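Local coordinates for protein putative polysaccharide deacetylase (Bdellovibrio bacteriovorus HD100, PDB 5JP6) that probably removes acetyl groups from peptidoglycan, as a zinc-binding carbohydrate esterase of family 4 that the predatory bacterium uses on its prey's wall, at residues Glu94-Arg98 with His180-Thr184; Gln88-Leu92 with Arg309-Asn313; Met160-Gly164 with Gln327-Ile331; Asn149-Arg153 with Asp165-Glu170. The protein carries 1 engineered substitution. All coordinates share one frame; numbering follows the deposited sequence.

Contact 1 (Glu94-Arg98 with His180-Thr184); sequences ENEIR and HGLYT
The turn that carries the chain from the zinc ligand D177 into helix 183-193 meets the short helix 94-98 chiefly through the ring of Y183 and the amide of N95. Y183 OH donates to N95 OD1 over 2.8 Å. The oxygen sits at the ring edge, close to the ring plane, while the hydroxyl approaches tilted 35° from the carbonyl plane of the amide. N95 ND2 turns to the backbone oxygen of I337, so both ends of the amide are held and its rotation is fixed. Past the hydroxyl runs the extended R98 chain, R98 CD lying 3.4 Å from Y183 OH with the guanidinium nearly perpendicular to the ring. R98 NE and NH2 grip E94 OE2 side-on in a salt bridge, at 2.9 and 2.8 Å; further salt bridges tie this same oxygen to R339 and R98 to D118. The contact joins the N-terminal helices to the loop after strand 170-176 of the NodB-type fold, the side chain of N95 lying about 12 Å from the zinc ion. H180 lies flat against Y183, with H180 CE1 3.4 Å above the centre of the phenol ring. Its ND1 accepts from L182 N at 3.1 Å, which fixes the imidazole within the turn. On its other side a water links H180 NE2, 3.0 Å away, to the backbone oxygen of N95.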
loop_
_atom_site.group_PDB
_atom_site.type_symbol
_atom_site.label_atom_id
_atom_site.label_comp_id
_atom_site.label_asym_id
_atom_site.label_seq_id
_atom_site.Cartn_x
_atom_site.Cartn_y
_atom_site.Cartn_z
ATOM N N GLU A 94 11.068 -0.491 -8.532
ATOM C CA GLU A 94 11.899 -0.444 -7.328
ATOM C C GLU A 94 11.572 -1.580 -6.375
ATOM O O GLU A 94 12.484 -2.209 -5.817
ATOM C CB GLU A 94 11.718 0.883 -6.608
ATOM C CG GLU A 94 12.509 1.030 -5.332
ATOM C CD GLU A 94 12.480 2.417 -4.748
ATOM O OE1 GLU A 94 11.686 3.259 -5.194
ATOM O OE2 GLU A 94 13.286 2.614 -3.771
ATOM N N ASN A 95 10.285 -1.837 -6.133
ATOM C CA ASN A 95 9.961 -2.875 -5.153
ATOM C C ASN A 95 10.469 -4.228 -5.618
ATOM O O ASN A 95 10.965 -5.019 -4.825
ATOM C CB ASN A 95 8.465 -2.953 -4.902
ATOM C CG ASN A 95 7.971 -1.836 -4.046
ATOM O OD1 ASN A 95 8.663 -0.839 -3.834
ATOM N ND2 ASN A 95 6.787 -2.022 -3.492
ATOM N N GLU A 96 10.386 -4.473 -6.924
ATOM C CA GLU A 96 10.866 -5.765 -7.443
ATOM C C GLU A 96 12.388 -5.851 -7.342
ATOM O O GLU A 96 12.933 -6.905 -7.035
ATOM C CB GLU A 96 10.388 -6.005 -8.869
ATOM C CG GLU A 96 8.889 -6.163 -8.993
ATOM C CD GLU A 96 8.322 -7.180 -8.046
ATOM O OE1 GLU A 96 8.875 -8.320 -7.998
ATOM O OE2 GLU A 96 7.300 -6.858 -7.400
ATOM N N ILE A 97 13.078 -4.722 -7.564
ATOM C CA ILE A 97 14.527 -4.729 -7.480
ATOM C C ILE A 97 15.000 -4.954 -6.027
ATOM O O ILE A 97 16.016 -5.642 -5.782
ATOM C CB ILE A 97 15.118 -3.430 -8.048
ATOM C CG1 ILE A 97 14.807 -3.314 -9.542
ATOM C CG2 ILE A 97 16.604 -3.300 -7.763
ATOM C CD1 ILE A 97 14.823 -1.890 -10.074
ATOM N N ARG A 98 14.238 -4.411 -5.080
ATOM C CA ARG A 98 14.558 -4.569 -3.648
ATOM C C ARG A 98 14.190 -5.962 -3.102
ATOM O O ARG A 98 14.766 -6.399 -2.089
ATOM C CB ARG A 98 13.870 -3.494 -2.800
ATOM C CG ARG A 98 14.402 -2.096 -3.044
ATOM C CD ARG A 98 13.808 -1.085 -2.073
ATOM N NE ARG A 98 14.225 0.259 -2.379
ATOM C CZ ARG A 98 15.421 0.777 -2.094
ATOM N NH1 ARG A 98 16.308 0.078 -1.379
ATOM N NH2 ARG A 98 15.756 1.954 -2.564
ATOM N N HIS A 180 5.427 -3.222 4.168
ATOM C CA HIS A 180 6.724 -3.323 3.475
ATOM C C HIS A 180 7.837 -3.362 4.530
ATOM O O HIS A 180 7.653 -2.910 5.648
ATOM C CB HIS A 180 6.912 -2.126 2.530
ATOM C CG HIS A 180 8.069 -2.264 1.577
ATOM N ND1 HIS A 180 9.337 -1.766 1.847
ATOM C CD2 HIS A 180 8.159 -2.892 0.391
ATOM C CE1 HIS A 180 10.131 -2.054 0.834
ATOM N NE2 HIS A 180 9.444 -2.753 -0.048
ATOM N N GLY A 181 8.994 -3.924 4.174
ATOM C CA GLY A 181 10.105 -4.002 5.087
ATOM C C GLY A 181 10.797 -2.700 5.458
ATOM O O GLY A 181 11.445 -2.640 6.500
ATOM N N LEU A 182 10.629 -1.667 4.618
ATOM C CA LEU A 182 11.182 -0.347 4.867
ATOM C C LEU A 182 10.151 0.760 4.908
ATOM O O LEU A 182 10.162 1.560 5.842
ATOM C CB LEU A 182 12.178 0.021 3.761
ATOM C CG LEU A 182 13.451 -0.791 3.691
ATOM C CD1 LEU A 182 14.264 -0.456 2.431
ATOM C CD2 LEU A 182 14.265 -0.551 4.961
ATOM N N TYR A 183 9.268 0.819 3.903
ATOM C CA TYR A 183 8.473 2.033 3.741
ATOM C C TYR A 183 7.423 2.208 4.824
ATOM O O TYR A 183 7.073 3.349 5.180
ATOM C CB TYR A 183 7.799 2.122 2.376
ATOM C CG TYR A 183 8.606 1.656 1.182
ATOM C CD1 TYR A 183 9.979 1.875 1.049
ATOM C CD2 TYR A 183 7.944 1.042 0.130
ATOM C CE1 TYR A 183 10.665 1.412 -0.069
ATOM C CE2 TYR A 183 8.611 0.588 -0.986
ATOM C CZ TYR A 183 9.986 0.777 -1.079
ATOM O OH TYR A 183 10.656 0.283 -2.180
ATOM N N THR A 184 6.900 1.100 5.318
ATOM C CA THR A 184 5.862 1.177 6.310
ATOM C C THR A 184 6.376 1.876 7.574
ATOM O O THR A 184 5.673 2.706 8.156
ATOM C CB THR A 184 5.289 -0.244 6.611
ATOM O OG1 THR A 184 4.702 -0.763 5.425
ATOM C CG2 THR A 184 4.258 -0.169 7.718
HETATM O O HOH W 1 10.291 -4.655 -2.171
#

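Contact 2 (Gln88-Leu92 with Arg309-Asn313); sequences QDLTL and RTQSN
T310 presses its methyl group onto the backbone of 88-92, T310 CG2 standing 3.2 Å from Q88 O and also meeting T91 OG1. Its chi1 of -56° sets OG1 beside the backbone N and turned to L92, leaving the methyl anti to that N and facing Q88; T310 OG1 comes within 3.6 Å of L92 CD1. The side chains of T310 and Q88 run antiparallel, CG2 of the threonine beside CG of the glutamine. Beyond them the Q88 amide comes up against the peptide between Q311 and S312, Q88 NE2 being 3.9 Å from S312 N. The loop touched here follows strand 303-304 and enters helix 313-327, the helical leg of a beta-alpha-beta crossover to strand 330-335. S312 is the N-cap of that helix, its OG accepting from the backbone N of Q315. Polar links between the segments pass through water. One water lies 2.7 Å from T310 OG1 and donates to T91 OG1; another lies 2.8 Å from T310 OG1 and donates, at longer range, to D89 OD1. T91 OG1 itself donates to Q88 O over 2.6 Å, with an angle of 156° at the oxygen and the donor only slightly off the carbonyl plane, and T91 N adds a second bond to the same acceptor. From helix 24-39, the side chains of N37 and Q38 form hydrogen bonds with the backbone N and O of T310.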
loop_
_atom_site.group_PDB
_atom_site.type_symbol
_atom_site.label_atom_id
_atom_site.label_comp_id
_atom_site.label_asym_id
_atom_site.label_seq_id
_atom_site.Cartn_x
_atom_site.Cartn_y
_atom_site.Cartn_z
ATOM N N GLN A 88 13.000 8.263 -13.012
ATOM C CA GLN A 88 11.630 8.388 -12.470
ATOM C C GLN A 88 10.828 7.116 -12.880
ATOM O O GLN A 88 10.043 6.579 -12.087
ATOM C CB GLN A 88 10.898 9.673 -12.914
ATOM C CG GLN A 88 9.512 9.830 -12.279
ATOM C CD GLN A 88 8.927 11.177 -12.484
ATOM O OE1 GLN A 88 9.443 12.162 -11.967
ATOM N NE2 GLN A 88 7.853 11.239 -13.253
ATOM N N ASP A 89 10.972 6.663 -14.135
ATOM C CA ASP A 89 10.289 5.460 -14.588
ATOM C C ASP A 89 10.781 4.184 -13.916
ATOM O O ASP A 89 9.979 3.250 -13.645
ATOM C CB ASP A 89 10.399 5.309 -16.092
ATOM C CG ASP A 89 9.568 6.312 -16.818
ATOM O OD1 ASP A 89 8.503 6.716 -16.268
ATOM O OD2 ASP A 89 9.992 6.786 -17.893
ATOM N N LEU A 90 12.068 4.157 -13.621
ATOM C CA LEU A 90 12.658 3.031 -12.931
ATOM C C LEU A 90 11.974 2.801 -11.546
ATOM O O LEU A 90 11.879 1.658 -11.064
ATOM C CB LEU A 90 14.167 3.219 -12.770
ATOM C CG LEU A 90 14.948 2.076 -12.123
ATOM C CD1 LEU A 90 14.812 0.785 -12.927
ATOM C CD2 LEU A 90 16.416 2.499 -11.998
ATOM N N THR A 91 11.467 3.880 -10.944
ATOM C CA THR A 91 10.781 3.739 -9.652
ATOM C C THR A 91 9.620 2.745 -9.697
ATOM O O THR A 91 9.254 2.177 -8.675
ATOM C CB THR A 91 10.311 5.067 -9.003
ATOM O OG1 THR A 91 9.248 5.668 -9.752
ATOM C CG2 THR A 91 11.491 6.022 -8.857
ATOM N N LEU A 92 9.041 2.533 -10.876
ATOM C CA LEU A 92 7.958 1.563 -11.028
ATOM C C LEU A 92 8.409 0.132 -10.655
ATOM O O LEU A 92 7.592 -0.687 -10.262
ATOM C CB LEU A 92 7.435 1.595 -12.467
ATOM C CG LEU A 92 6.179 0.807 -12.764
ATOM C CD1 LEU A 92 4.970 1.323 -11.988
ATOM C CD2 LEU A 92 5.891 0.874 -14.256
ATOM N N ARG A 309 0.388 5.327 -9.607
ATOM C CA ARG A 309 0.879 5.886 -10.864
ATOM C C ARG A 309 2.244 6.537 -10.658
ATOM O O ARG A 309 2.430 7.346 -9.768
ATOM C CB ARG A 309 -0.139 6.891 -11.439
ATOM C CG ARG A 309 0.123 7.174 -12.908
ATOM C CD ARG A 309 -0.630 8.365 -13.422
ATOM N NE ARG A 309 -2.065 8.218 -13.353
ATOM C CZ ARG A 309 -2.808 7.562 -14.244
ATOM N NH1 ARG A 309 -2.225 6.870 -15.227
ATOM N NH2 ARG A 309 -4.129 7.578 -14.121
ATOM N N THR A 310 3.203 6.190 -11.487
ATOM C CA THR A 310 4.496 6.868 -11.488
ATOM C C THR A 310 4.248 8.341 -11.783
ATOM O O THR A 310 3.590 8.705 -12.782
ATOM C CB THR A 310 5.461 6.284 -12.510
ATOM O OG1 THR A 310 5.621 4.885 -12.278
ATOM C CG2 THR A 310 6.844 6.980 -12.460
ATOM N N GLN A 311 4.823 9.182 -10.927
ATOM C CA GLN A 311 4.633 10.629 -11.020
ATOM C C GLN A 311 5.606 11.280 -10.053
ATOM O O GLN A 311 6.139 10.595 -9.168
ATOM C CB GLN A 311 3.230 11.021 -10.647
ATOM C CG GLN A 311 2.836 10.676 -9.216
ATOM C CD GLN A 311 1.330 10.702 -9.002
ATOM O OE1 GLN A 311 0.707 11.766 -9.033
ATOM N NE2 GLN A 311 0.745 9.542 -8.814
ATOM N N SER A 312 5.808 12.581 -10.190
ATOM C CA SER A 312 6.668 13.309 -9.254
ATOM C C SER A 312 6.037 13.360 -7.869
ATOM O O SER A 312 4.809 13.239 -7.716
ATOM C CB SER A 312 6.907 14.723 -9.759
ATOM O OG SER A 312 5.703 15.459 -9.849
ATOM N N ASN A 313 6.864 13.597 -6.855
ATOM C CA ASN A 313 6.329 13.829 -5.527
ATOM C C ASN A 313 5.323 14.973 -5.534
ATOM O O ASN A 313 4.269 14.898 -4.910
ATOM C CB ASN A 313 7.433 14.235 -4.566
ATOM C CG ASN A 313 8.386 13.112 -4.181
ATOM O OD1 ASN A 313 8.504 12.114 -4.829
ATOM N ND2 ASN A 313 9.147 13.374 -3.101
HETATM O O HOH W 2 6.759 4.365 -14.835
HETATM O O HOH W 3 6.656 4.536 -9.797
#

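Contact 3 (Met160-Gly164 with Gln327-Ile331); sequences MAVRG and QGRGI
Hydrogen bonding across this contact is carried by R163 and Q327. R163 NH2 donates to Q327 OE1 over 2.8 Å, arriving in the carbonyl plane on a lone pair, although the oxygen is tilted 29° from the guanidinium plane. The arginine chain runs extended from CG to NE and meets the glutamine roughly perpendicular to it. R163 NE donates to a water 2.7 Å away, which donates on to the backbone oxygen of Q327, and Q327 OE1 receives N302 ND2 besides. The glutamine closes helix 313-327; the chain turns at G328, which has positive phi, and enters strand 330-335 of the central parallel sheet of the deformed beta/alpha barrel, pairing with strand 170-176. At the backbone, G330 CA comes close to R163 O in a CA-H...O contact of 3.5 Å. Apolar packing rests on I331. With CG1 anti to its carbonyl carbon (chi1 -64°), the side chain reaches the end of strand 160-161 and the loop after it, setting I331 CD1 3.9 Å from A161 CB. The same methyl abuts a carbonyl, I331 CD1 lying 3.4 Å from V162 O. The isoleucine also touches V172 and T174 of strand 170-176.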
loop_
_atom_site.group_PDB
_atom_site.type_symbol
_atom_site.label_atom_id
_atom_site.label_comp_id
_atom_site.label_asym_id
_atom_site.label_seq_id
_atom_site.Cartn_x
_atom_site.Cartn_y
_atom_site.Cartn_z
ATOM N N MET A 160 -20.683 -0.841 5.790
ATOM C CA MET A 160 -20.159 -0.471 4.489
ATOM C C MET A 160 -19.674 0.969 4.560
ATOM O O MET A 160 -20.472 1.889 4.769
ATOM C CB MET A 160 -21.268 -0.557 3.439
ATOM C CG MET A 160 -20.858 -0.061 2.038
ATOM S SD MET A 160 -19.746 -1.252 1.268
ATOM C CE MET A 160 -18.428 -0.148 0.691
ATOM N N ALA A 161 -18.354 1.148 4.410
ATOM C CA ALA A 161 -17.733 2.453 4.533
ATOM C C ALA A 161 -17.280 2.940 3.174
ATOM O O ALA A 161 -16.468 2.277 2.480
ATOM C CB ALA A 161 -16.554 2.391 5.482
ATOM N N VAL A 162 -17.767 4.122 2.827
ATOM C CA VAL A 162 -17.273 4.847 1.665
ATOM C C VAL A 162 -16.599 6.116 2.174
ATOM O O VAL A 162 -15.389 6.256 2.045
ATOM C CB VAL A 162 -18.389 5.133 0.630
ATOM C CG1 VAL A 162 -17.818 5.959 -0.509
ATOM C CG2 VAL A 162 -18.916 3.815 0.067
ATOM N N ARG A 163 -17.382 7.002 2.791
ATOM C CA ARG A 163 -16.858 8.182 3.478
ATOM C C ARG A 163 -16.708 7.912 4.965
ATOM O O ARG A 163 -16.068 8.673 5.657
ATOM C CB ARG A 163 -17.747 9.401 3.244
ATOM C CG ARG A 163 -17.723 9.830 1.775
ATOM C CD ARG A 163 -18.643 10.999 1.401
ATOM N NE ARG A 163 -18.386 11.331 -0.015
ATOM C CZ ARG A 163 -18.666 10.542 -1.087
ATOM N NH1 ARG A 163 -19.322 9.374 -0.975
ATOM N NH2 ARG A 163 -18.319 10.935 -2.311
ATOM N N GLY A 164 -17.307 6.828 5.462
ATOM C CA GLY A 164 -17.129 6.432 6.859
ATOM C C GLY A 164 -17.908 7.194 7.914
ATOM O O GLY A 164 -17.593 7.099 9.096
ATOM N N GLN A 327 -13.590 16.396 -2.270
ATOM C CA GLN A 327 -14.503 15.578 -1.488
ATOM C C GLN A 327 -14.907 16.228 -0.172
ATOM O O GLN A 327 -16.027 16.016 0.301
ATOM C CB GLN A 327 -13.887 14.201 -1.214
ATOM C CG GLN A 327 -13.748 13.356 -2.443
ATOM C CD GLN A 327 -15.094 12.942 -2.998
ATOM O OE1 GLN A 327 -15.952 12.434 -2.268
ATOM N NE2 GLN A 327 -15.305 13.199 -4.259
ATOM N N GLY A 328 -13.969 16.935 0.461
ATOM C CA GLY A 328 -14.213 17.633 1.720
ATOM C C GLY A 328 -14.071 16.820 2.987
ATOM O O GLY A 328 -13.917 17.377 4.079
ATOM N N ARG A 329 -14.220 15.499 2.850
ATOM C CA ARG A 329 -14.128 14.562 3.969
ATOM C C ARG A 329 -14.082 13.149 3.402
ATOM O O ARG A 329 -14.417 12.920 2.230
ATOM C CB ARG A 329 -15.356 14.674 4.893
ATOM C CG ARG A 329 -16.575 13.957 4.324
ATOM C CD ARG A 329 -17.768 14.149 5.229
ATOM N NE ARG A 329 -18.387 15.444 5.072
ATOM C CZ ARG A 329 -19.421 15.850 5.804
ATOM N NH1 ARG A 329 -19.910 15.073 6.761
ATOM N NH2 ARG A 329 -19.952 17.030 5.584
ATOM N N GLY A 330 -13.691 12.197 4.237
ATOM C CA GLY A 330 -13.866 10.793 3.883
ATOM C C GLY A 330 -12.636 9.969 4.070
ATOM O O GLY A 330 -11.861 10.223 4.978
ATOM N N ILE A 331 -12.539 8.920 3.258
ATOM C CA ILE A 331 -11.546 7.871 3.403
ATOM C C ILE A 331 -10.571 7.962 2.248
ATOM O O ILE A 331 -10.975 7.923 1.080
ATOM C CB ILE A 331 -12.188 6.477 3.464
ATOM C CG1 ILE A 331 -13.067 6.351 4.707
ATOM C CG2 ILE A 331 -11.129 5.375 3.429
ATOM C CD1 ILE A 331 -13.855 5.066 4.793
HETATM O O HOH W 4 -17.986 13.993 -0.094
#

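Contact 4 (Asn149-Arg153 with Asp165-Glu170); sequences NTQKR and DVARKE
Hydrogen bonds to the E170 carboxylate join segment 149-153 to segment 165-170. N149 ND2 donates to E170 OE2 over 3.1 Å from well above the carboxylate plane, 60° out of it. Q151 NE2 reaches E170 OE1 at 3.0 Å from one face, while A167 N comes to the same oxygen from the opposite face at 2.8 Å. The second hydrogen of Q151 NE2 goes to N149 OD1 along an almost straight line (175° at the hydrogen). Q151 OE1 in turn accepts R153 NH2 at 2.9 Å, so the Q151 amide is bonded at both ends, which fixes its rotation. Charge is arranged more loosely. R153 bends at chi2 (-69°), bringing its guanidinium beside the D165-V166 backbone; R153 NE and D165 OD2 are 4.2 Å apart, opposite charges merely near each other, with the oxygen well out of the guanidinium plane. The D165 carboxylate is bonded instead to the hydroxyl of Y159. Packing is slight: V166 CG1 lies 4.2 Å from Q151 OE1. The strand pairs in parallel with 358-364, and the bond from E170 N to A167 O closes a type II beta turn, here the entry to strand 170-176 of the NodB-type barrel.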
loop_
_atom_site.group_PDB
_atom_site.type_symbol
_atom_site.label_atom_id
_atom_site.label_comp_id
_atom_site.label_asym_id
_atom_site.label_seq_id
_atom_site.Cartn_x
_atom_site.Cartn_y
_atom_site.Cartn_z
ATOM N N ASN A 149 -8.852 11.578 17.672
ATOM C CA ASN A 149 -10.170 11.484 17.067
ATOM C C ASN A 149 -10.420 10.085 16.553
ATOM O O ASN A 149 -10.182 9.787 15.403
ATOM C CB ASN A 149 -10.281 12.494 15.927
ATOM C CG ASN A 149 -11.721 12.778 15.542
ATOM O OD1 ASN A 149 -12.638 11.962 15.776
ATOM N ND2 ASN A 149 -11.923 13.931 14.932
ATOM N N THR A 150 -10.874 9.229 17.463
ATOM C CA THR A 150 -11.225 7.858 17.168
ATOM C C THR A 150 -12.732 7.728 17.267
ATOM O O THR A 150 -13.320 8.047 18.290
ATOM C CB THR A 150 -10.487 6.881 18.122
ATOM O OG1 THR A 150 -9.044 7.012 17.875
ATOM C CG2 THR A 150 -10.925 5.464 17.906
ATOM N N GLN A 151 -13.333 7.190 16.196
ATOM C CA GLN A 151 -14.759 7.073 16.065
ATOM C C GLN A 151 -15.114 5.602 15.884
ATOM O O GLN A 151 -14.578 4.906 15.018
ATOM C CB GLN A 151 -15.255 7.921 14.918
ATOM C CG GLN A 151 -15.073 9.417 15.173
ATOM C CD GLN A 151 -15.543 10.286 14.032
ATOM O OE1 GLN A 151 -16.491 9.966 13.331
ATOM N NE2 GLN A 151 -14.888 11.395 13.860
ATOM N N LYS A 152 -16.068 5.146 16.690
ATOM C CA LYS A 152 -16.468 3.757 16.716
ATOM C C LYS A 152 -17.591 3.519 15.709
ATOM O O LYS A 152 -18.507 4.349 15.564
ATOM C CB LYS A 152 -16.950 3.344 18.100
ATOM C CG LYS A 152 -15.877 3.388 19.170
ATOM C CD LYS A 152 -16.498 3.124 20.538
ATOM C CE LYS A 152 -15.481 3.295 21.636
ATOM N NZ LYS A 152 -16.145 3.108 22.953
ATOM N N ARG A 153 -17.558 2.335 15.102
ATOM C CA ARG A 153 -18.595 1.889 14.160
ATOM C C ARG A 153 -18.994 0.469 14.537
ATOM O O ARG A 153 -18.157 -0.349 14.828
ATOM C CB ARG A 153 -18.096 1.906 12.725
ATOM C CG ARG A 153 -17.643 3.252 12.231
ATOM C CD ARG A 153 -18.797 4.221 12.064
ATOM N NE ARG A 153 -18.350 5.545 11.643
ATOM C CZ ARG A 153 -18.133 6.574 12.453
ATOM N NH1 ARG A 153 -18.277 6.471 13.773
ATOM N NH2 ARG A 153 -17.727 7.728 11.929
ATOM N N ASP A 165 -18.891 7.974 7.484
ATOM C CA ASP A 165 -19.790 8.721 8.382
ATOM C C ASP A 165 -19.038 9.757 9.225
ATOM O O ASP A 165 -19.490 10.178 10.296
ATOM C CB ASP A 165 -20.619 7.777 9.264
ATOM C CG ASP A 165 -21.403 6.770 8.446
ATOM O OD1 ASP A 165 -22.276 7.187 7.709
ATOM O OD2 ASP A 165 -21.089 5.567 8.493
ATOM N N VAL A 166 -17.923 10.234 8.673
ATOM C CA VAL A 166 -17.157 11.252 9.365
ATOM C C VAL A 166 -17.710 12.663 9.088
ATOM O O VAL A 166 -18.526 12.869 8.170
ATOM C CB VAL A 166 -15.658 11.193 9.024
ATOM C CG1 VAL A 166 -15.078 9.830 9.407
ATOM C CG2 VAL A 166 -15.413 11.498 7.565
ATOM N N ALA A 167 -17.260 13.629 9.890
ATOM C CA ALA A 167 -17.714 15.031 9.786
ATOM C C ALA A 167 -16.994 15.776 8.654
ATOM O O ALA A 167 -15.973 15.293 8.124
ATOM C CB ALA A 167 -17.533 15.751 11.115
ATOM N N ARG A 168 -17.492 16.972 8.319
ATOM C CA ARG A 168 -16.788 17.828 7.370
ATOM C C ARG A 168 -15.346 18.044 7.886
ATOM O O ARG A 168 -15.096 18.207 9.107
ATOM C CB ARG A 168 -17.506 19.163 7.135
ATOM C CG ARG A 168 -17.562 20.095 8.338
ATOM C CD ARG A 168 -18.222 21.459 8.006
ATOM N NE ARG A 168 -17.528 22.195 6.939
ATOM C CZ ARG A 168 -16.459 22.981 7.107
ATOM N NH1 ARG A 168 -15.923 23.159 8.316
ATOM N NH2 ARG A 168 -15.919 23.592 6.054
ATOM N N LYS A 169 -14.419 18.008 6.932
ATOM C CA LYS A 169 -12.991 18.245 7.146
ATOM C C LYS A 169 -12.316 17.187 8.016
ATOM O O LYS A 169 -11.242 17.403 8.574
ATOM C CB LYS A 169 -12.697 19.676 7.596
ATOM C CG LYS A 169 -13.239 20.673 6.568
ATOM C CD LYS A 169 -12.695 22.047 6.714
ATOM C CE LYS A 169 -11.396 22.165 5.969
ATOM N NZ LYS A 169 -10.963 23.582 5.977
ATOM N N GLU A 170 -12.939 16.016 8.056
ATOM C CA GLU A 170 -12.315 14.833 8.657
ATOM C C GLU A 170 -11.930 13.857 7.560
ATOM O O GLU A 170 -12.743 13.567 6.672
ATOM C CB GLU A 170 -13.249 14.176 9.667
ATOM C CG GLU A 170 -13.491 15.009 10.910
ATOM C CD GLU A 170 -14.347 14.340 11.968
ATOM O OE1 GLU A 170 -15.080 13.359 11.654
ATOM O OE2 GLU A 170 -14.265 14.793 13.128
#

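Overall arrangement
Contacts 1 and 2 bind successive short N-terminal helices, 87-90 and 94-98, to the catalytic fold and touch each other where I97 CD1 meets L90 CD1 at 3.9 Å. Contacts 3 and 4, with centres 9 Å apart, both reach the same sheet: G164 O is 2.9 Å from R153 NH2, and G330 N is 2.9 Å from E170 O, both probable hydrogen bonds. Contact 1 lies across the chain's centre from contacts 3 and 4, its centre 29 Å from that of contact 3. The zinc ion, held by D177, H227 and Y280, is about 13 Å from the side chain of I331 in contact 3 and at a similar distance from contact 1, whereas contacts 2 and 4 are remote from it.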